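Local structure of glucose-1-phosphate uridylyltransferase (Sphingomonas elodea, 2UX8) at residues C[83-88]-C[96-101]; C[273-278]-C[286-291]. The protein probably catalyses the transfer of a uridylyl group from UTP to alpha-D-glucose 1-phosphate, yielding UDP-glucose and diphosphate. One frame throughout, in Å; residues are numbered along the deposited sequence.

Overall arrangement
Interactions 1 and 2 are two separate apolar contacts at the periphery of the chain, with centres 25 and 24 Å from its own centre. Their centres lie 26 Å apart and their nearest atoms about 13 Å, so neither touches the other. Each is a local contact, closed by two segments only a few residues apart in sequence, and both reach the second subunit of the four-chain assembly. Neither lies at the glucose 1-phosphate pocket. One tie to the pocket region runs from interaction 2, whose helix 267-279 packs through A273 and V277 on F143, the residue after the ligand-binding D142. What they share is contact with the second subunit, consistent with a place at a subunit interface.

Interaction 1 of 2, residues C[83-88]-C[96-101]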
loop_
_atom_site.group_PDB
_atom_site.type_symbol
_atom_site.label_atom_id
_atom_site.label_comp_id
_atom_site.label_asym_id
_atom_site.label_seq_id
_atom_site.Cartn_x
_atom_site.Cartn_y
_atom_site.Cartn_z
ATOM N N GLU C 83 -1.694 -13.035 -8.912
ATOM C CA GLU C 83 -1.444 -12.866 -10.342
ATOM C C GLU C 83 -0.164 -13.541 -10.801
ATOM O O GLU C 83 -0.107 -14.102 -11.897
ATOM C CB GLU C 83 -1.412 -11.384 -10.718
ATOM C CG GLU C 83 -1.377 -11.144 -12.219
ATOM C CD GLU C 83 -1.457 -9.677 -12.576
ATOM O OE1 GLU C 83 -2.355 -8.999 -12.046
ATOM O OE2 GLU C 83 -0.631 -9.201 -13.384
ATOM N N LEU C 84 0.863 -13.491 -9.962
ATOM C CA LEU C 84 2.142 -14.112 -10.279
ATOM C C LEU C 84 1.990 -15.606 -10.515
ATOM O O LEU C 84 2.413 -16.132 -11.541
ATOM C CB LEU C 84 3.118 -13.909 -9.132
ATOM C CG LEU C 84 4.456 -14.633 -9.246
ATOM C CD1 LEU C 84 5.217 -14.170 -10.487
ATOM C CD2 LEU C 84 5.251 -14.365 -8.001
ATOM N N GLU C 85 1.401 -16.292 -9.542
ATOM C CA GLU C 85 1.194 -17.734 -9.647
ATOM C C GLU C 85 0.364 -18.083 -10.877
ATOM O O GLU C 85 0.547 -19.146 -11.477
ATOM C CB GLU C 85 0.488 -18.289 -8.397
ATOM C CG GLU C 85 1.263 -18.104 -7.100
ATOM C CD GLU C 85 0.815 -19.042 -5.988
ATOM O OE1 GLU C 85 -0.122 -19.842 -6.220
ATOM O OE2 GLU C 85 1.406 -18.975 -4.881
ATOM N N ALA C 86 -0.555 -17.193 -11.243
ATOM C CA ALA C 86 -1.402 -17.421 -12.409
ATOM C C ALA C 86 -0.553 -17.283 -13.658
ATOM O O ALA C 86 -0.622 -18.110 -14.564
ATOM C CB ALA C 86 -2.538 -16.423 -12.439
ATOM N N THR C 87 0.257 -16.232 -13.696
ATOM C CA THR C 87 1.136 -15.975 -14.829
ATOM C C THR C 87 2.083 -17.145 -15.069
ATOM O O THR C 87 2.295 -17.568 -16.198
ATOM C CB THR C 87 2.006 -14.742 -14.587
ATOM O OG1 THR C 87 1.173 -13.602 -14.406
ATOM C CG2 THR C 87 2.930 -14.500 -15.756
ATOM N N MET C 88 2.674 -17.649 -13.998
ATOM C CA MET C 88 3.605 -18.760 -14.106
ATOM C C MET C 88 2.931 -20.018 -14.605
ATOM O O MET C 88 3.481 -20.739 -15.435
ATOM C CB MET C 88 4.250 -19.039 -12.758
ATOM C CG MET C 88 5.221 -17.972 -12.330
ATOM S SD MET C 88 5.990 -18.405 -10.787
ATOM C CE MET C 88 7.413 -19.337 -11.380
ATOM N N ASP C 96 7.709 -24.283 -7.507
ATOM C CA ASP C 96 8.663 -24.767 -6.513
ATOM C C ASP C 96 9.592 -23.660 -6.042
ATOM O O ASP C 96 10.049 -23.653 -4.898
ATOM C CB ASP C 96 9.503 -25.910 -7.087
ATOM C CG ASP C 96 8.739 -27.212 -7.162
ATOM O OD1 ASP C 96 7.532 -27.210 -6.836
ATOM O OD2 ASP C 96 9.344 -28.239 -7.546
ATOM N N VAL C 97 9.862 -22.717 -6.934
ATOM C CA VAL C 97 10.757 -21.615 -6.634
ATOM C C VAL C 97 10.227 -20.750 -5.490
ATOM O O VAL C 97 10.967 -19.966 -4.893
ATOM C CB VAL C 97 10.970 -20.757 -7.895
ATOM C CG1 VAL C 97 9.715 -19.984 -8.227
ATOM C CG2 VAL C 97 12.123 -19.834 -7.700
ATOM N N LEU C 98 8.946 -20.913 -5.179
ATOM C CA LEU C 98 8.290 -20.152 -4.120
ATOM C C LEU C 98 8.125 -20.967 -2.838
ATOM O O LEU C 98 7.554 -20.493 -1.858
ATOM C CB LEU C 98 6.904 -19.682 -4.609
ATOM C CG LEU C 98 6.685 -18.301 -5.245
ATOM C CD1 LEU C 98 7.904 -17.812 -5.935
ATOM C CD2 LEU C 98 5.573 -18.376 -6.225
ATOM N N ASP C 99 8.612 -22.202 -2.856
ATOM C CA ASP C 99 8.505 -23.091 -1.705
ATOM C C ASP C 99 9.092 -22.465 -0.462
ATOM O O ASP C 99 10.265 -22.121 -0.441
ATOM C CB ASP C 99 9.244 -24.395 -1.990
ATOM C CG ASP C 99 8.326 -25.496 -2.471
ATOM O OD1 ASP C 99 7.166 -25.220 -2.862
ATOM O OD2 ASP C 99 8.783 -26.655 -2.464
ATOM N N GLY C 100 8.288 -22.324 0.582
ATOM C CA GLY C 100 8.805 -21.741 1.805
ATOM C C GLY C 100 8.503 -20.262 1.952
ATOM O O GLY C 100 8.809 -19.656 2.978
ATOM N N THR C 101 7.904 -19.668 0.927
ATOM C CA THR C 101 7.573 -18.257 0.995
ATOM C C THR C 101 6.209 -18.083 1.612
ATOM O O THR C 101 5.807 -16.973 1.933
ATOM C CB THR C 101 7.533 -17.582 -0.382
ATOM O OG1 THR C 101 6.554 -18.221 -1.203
ATOM C CG2 THR C 101 8.876 -17.655 -1.048
HETATM O O HOH W 1 3.445 -18.705 -2.169
#
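E85 and L98 bring the two backbones closest, with 9.3 Å between E85 CA and L98 CA. One turn further along the helix, the separation is 10.7 Å from M88 CA to V97 CA. Helix 82-89 thus faces a short 3-10 segment, 96-98, which runs into a type II beta turn from L98 to T101 with G100 at its third position. No hydrogen bond crosses directly; 153 Å² is buried between the segments, and the closest contacts are all between side chains.

L98 contributes the largest share. Its CD2 methyl lies 4.4 Å from L84 CD2 and also 4.4 Å from the aliphatic CG of E85, so one branch fits against two successive helix residues. At the other end of the patch the M88 CE methyl meets V97 CG1 at 4.0 Å. M88 sets out with CG beside its own backbone N (chi1 -71°) and bends at chi3 (89°), which brings the methyl to V97, the two side chains crossing at about a right angle.

The polar margin is thinner. A water donates to T101 OG1 at 3.3 Å and, weakly, to E85 OE2 at 3.4 Å, making an indirect link between helix and turn. T101 OG1 itself donates to L98 O at 2.6 Å, in the carbonyl plane and on a lone pair. The same carbonyl accepts from T101 N, so two bonds tie the turn together.

K33 of the second subunit also bonds T101 OG1, and L29 of that subunit packs on M88 and V97. Within the chain, E85 also touches I80 and L95, and the contact folds the connection between helix 82-89 and strand 108-112 back over the helix, at the edge of the nucleotidyltransferase fold.

Interaction 2 of 2, residues C[273-278]-C[286-291]; sequences ANLAVA and PAVRAF
L275 opens the contact from helix 267-279, meeting V288 of helix 285-295 through its CD1 methyl, 3.9 Å from V288 CG1. Two residues before it, A273 packs on F143 of strand 142-145. The CA–CB bond of L275 does not aim at the partner helix. It is the outer part of the chain, with CG trans to the backbone N (chi1 174°), that carries CD1 across, and the two side chains meet at a slant. V277 follows and, like A273, packs on F143, which ties helix 267-279 to the rest of the domain. Three residues on from L275, A278 faces the same valine more directly. A278 CB is 4.2 Å from V288 CG2, and the backbones are nearest here, at 7.2 Å from A278 CA to V288 CA.

Of the two methyls of V288, CG1 makes the nearest approach to the leucine and CG2 the nearest to the alanine. V288 accounts for 53 Å² of the 103 Å² buried between the segments, one valine set against two residues three positions apart on the facing helix.

R289, next to it, forms a salt bridge with E285 of its own helix. In the second subunit, F291 packs on L275 and I271 on A278, so both residues that grip V288 are also part of an intersubunit interface.

All three touching residues are buried and aliphatic, and no hydrogen bond or salt bridge links the segments. With only methyl groups meeting, cohesion within this pair of segments probably rests on dispersion and the exclusion of water.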
loop_
_atom_site.group_PDB
_atom_site.type_symbol
_atom_site.label_atom_id
_atom_site.label_comp_id
_atom_site.label_asym_id
_atom_site.label_seq_id
_atom_site.Cartn_x
_atom_site.Cartn_y
_atom_site.Cartn_z
ATOM N N ALA C 273 28.314 -11.126 1.513
ATOM C CA ALA C 273 27.341 -12.204 1.650
ATOM C C ALA C 273 26.864 -12.678 0.280
ATOM O O ALA C 273 26.803 -13.886 0.024
ATOM C CB ALA C 273 26.150 -11.750 2.481
ATOM N N ASN C 274 26.529 -11.728 -0.593
ATOM C CA ASN C 274 26.062 -12.030 -1.945
ATOM C C ASN C 274 27.079 -12.869 -2.701
ATOM O O ASN C 274 26.733 -13.815 -3.403
ATOM C CB ASN C 274 25.823 -10.732 -2.719
ATOM C CG ASN C 274 24.401 -10.221 -2.584
ATOM O OD1 ASN C 274 23.521 -10.624 -3.342
ATOM N ND2 ASN C 274 24.168 -9.335 -1.612
ATOM N N LEU C 275 28.341 -12.506 -2.561
ATOM C CA LEU C 275 29.406 -13.214 -3.234
ATOM C C LEU C 275 29.546 -14.643 -2.708
ATOM O O LEU C 275 29.656 -15.607 -3.480
ATOM C CB LEU C 275 30.713 -12.457 -3.039
ATOM C CG LEU C 275 31.957 -13.149 -3.568
ATOM C CD1 LEU C 275 31.761 -13.492 -5.034
ATOM C CD2 LEU C 275 33.152 -12.241 -3.362
ATOM N N ALA C 276 29.546 -14.763 -1.385
ATOM C CA ALA C 276 29.681 -16.050 -0.728
ATOM C C ALA C 276 28.607 -17.015 -1.177
ATOM O O ALA C 276 28.894 -18.141 -1.563
ATOM C CB ALA C 276 29.617 -15.873 0.782
ATOM N N VAL C 277 27.360 -16.574 -1.119
ATOM C CA VAL C 277 26.245 -17.424 -1.512
ATOM C C VAL C 277 26.288 -17.763 -2.996
ATOM O O VAL C 277 26.000 -18.886 -3.381
ATOM C CB VAL C 277 24.896 -16.752 -1.159
ATOM C CG1 VAL C 277 23.725 -17.635 -1.577
ATOM C CG2 VAL C 277 24.846 -16.480 0.335
ATOM N N ALA C 278 26.649 -16.799 -3.830
ATOM C CA ALA C 278 26.721 -17.055 -5.262
ATOM C C ALA C 278 27.810 -18.093 -5.551
ATOM O O ALA C 278 27.643 -18.921 -6.434
ATOM C CB ALA C 278 26.992 -15.759 -6.024
ATOM N N PRO C 286 30.497 -20.757 -11.493
ATOM C CA PRO C 286 31.427 -20.718 -12.618
ATOM C C PRO C 286 31.589 -19.296 -13.159
ATOM O O PRO C 286 32.706 -18.757 -13.211
ATOM C CB PRO C 286 30.770 -21.646 -13.627
ATOM C CG PRO C 286 30.089 -22.649 -12.767
ATOM C CD PRO C 286 29.450 -21.769 -11.721
ATOM N N ALA C 287 30.470 -18.687 -13.540
ATOM C CA ALA C 287 30.471 -17.337 -14.096
ATOM C C ALA C 287 30.971 -16.281 -13.124
ATOM O O ALA C 287 31.794 -15.430 -13.474
ATOM C CB ALA C 287 29.079 -16.984 -14.565
ATOM N N VAL C 288 30.465 -16.331 -11.901
ATOM C CA VAL C 288 30.874 -15.366 -10.884
ATOM C C VAL C 288 32.352 -15.491 -10.529
ATOM O O VAL C 288 33.041 -14.479 -10.381
ATOM C CB VAL C 288 30.030 -15.510 -9.604
ATOM C CG1 VAL C 288 30.479 -14.514 -8.569
ATOM C CG2 VAL C 288 28.584 -15.274 -9.926
ATOM N N ARG C 289 32.832 -16.725 -10.381
ATOM C CA ARG C 289 34.238 -16.965 -10.068
ATOM C C ARG C 289 35.095 -16.333 -11.166
ATOM O O ARG C 289 35.948 -15.492 -10.893
ATOM C CB ARG C 289 34.512 -18.478 -9.978
ATOM C CG ARG C 289 35.978 -18.848 -9.811
ATOM C CD ARG C 289 36.180 -20.340 -9.756
ATOM N NE ARG C 289 35.746 -20.921 -8.493
ATOM C CZ ARG C 289 36.362 -20.718 -7.338
ATOM N NH1 ARG C 289 37.444 -19.945 -7.288
ATOM N NH2 ARG C 289 35.898 -21.291 -6.240
ATOM N N ALA C 290 34.832 -16.735 -12.407
ATOM C CA ALA C 290 35.556 -16.236 -13.573
ATOM C C ALA C 290 35.642 -14.717 -13.568
ATOM O O ALA C 290 36.705 -14.138 -13.804
ATOM C CB ALA C 290 34.871 -16.706 -14.849
ATOM N N PHE C 291 34.508 -14.079 -13.308
ATOM C CA PHE C 291 34.438 -12.629 -13.278
ATOM C C PHE C 291 35.226 -12.028 -12.119
ATOM O O PHE C 291 36.011 -11.101 -12.305
ATOM C CB PHE C 291 32.985 -12.187 -13.179
ATOM C CG PHE C 291 32.822 -10.711 -13.037
ATOM C CD1 PHE C 291 32.833 -9.895 -14.159
ATOM C CD2 PHE C 291 32.689 -10.130 -11.781
ATOM C CE1 PHE C 291 32.714 -8.521 -14.039
ATOM C CE2 PHE C 291 32.570 -8.751 -11.651
ATOM C CZ PHE C 291 32.583 -7.946 -12.787
#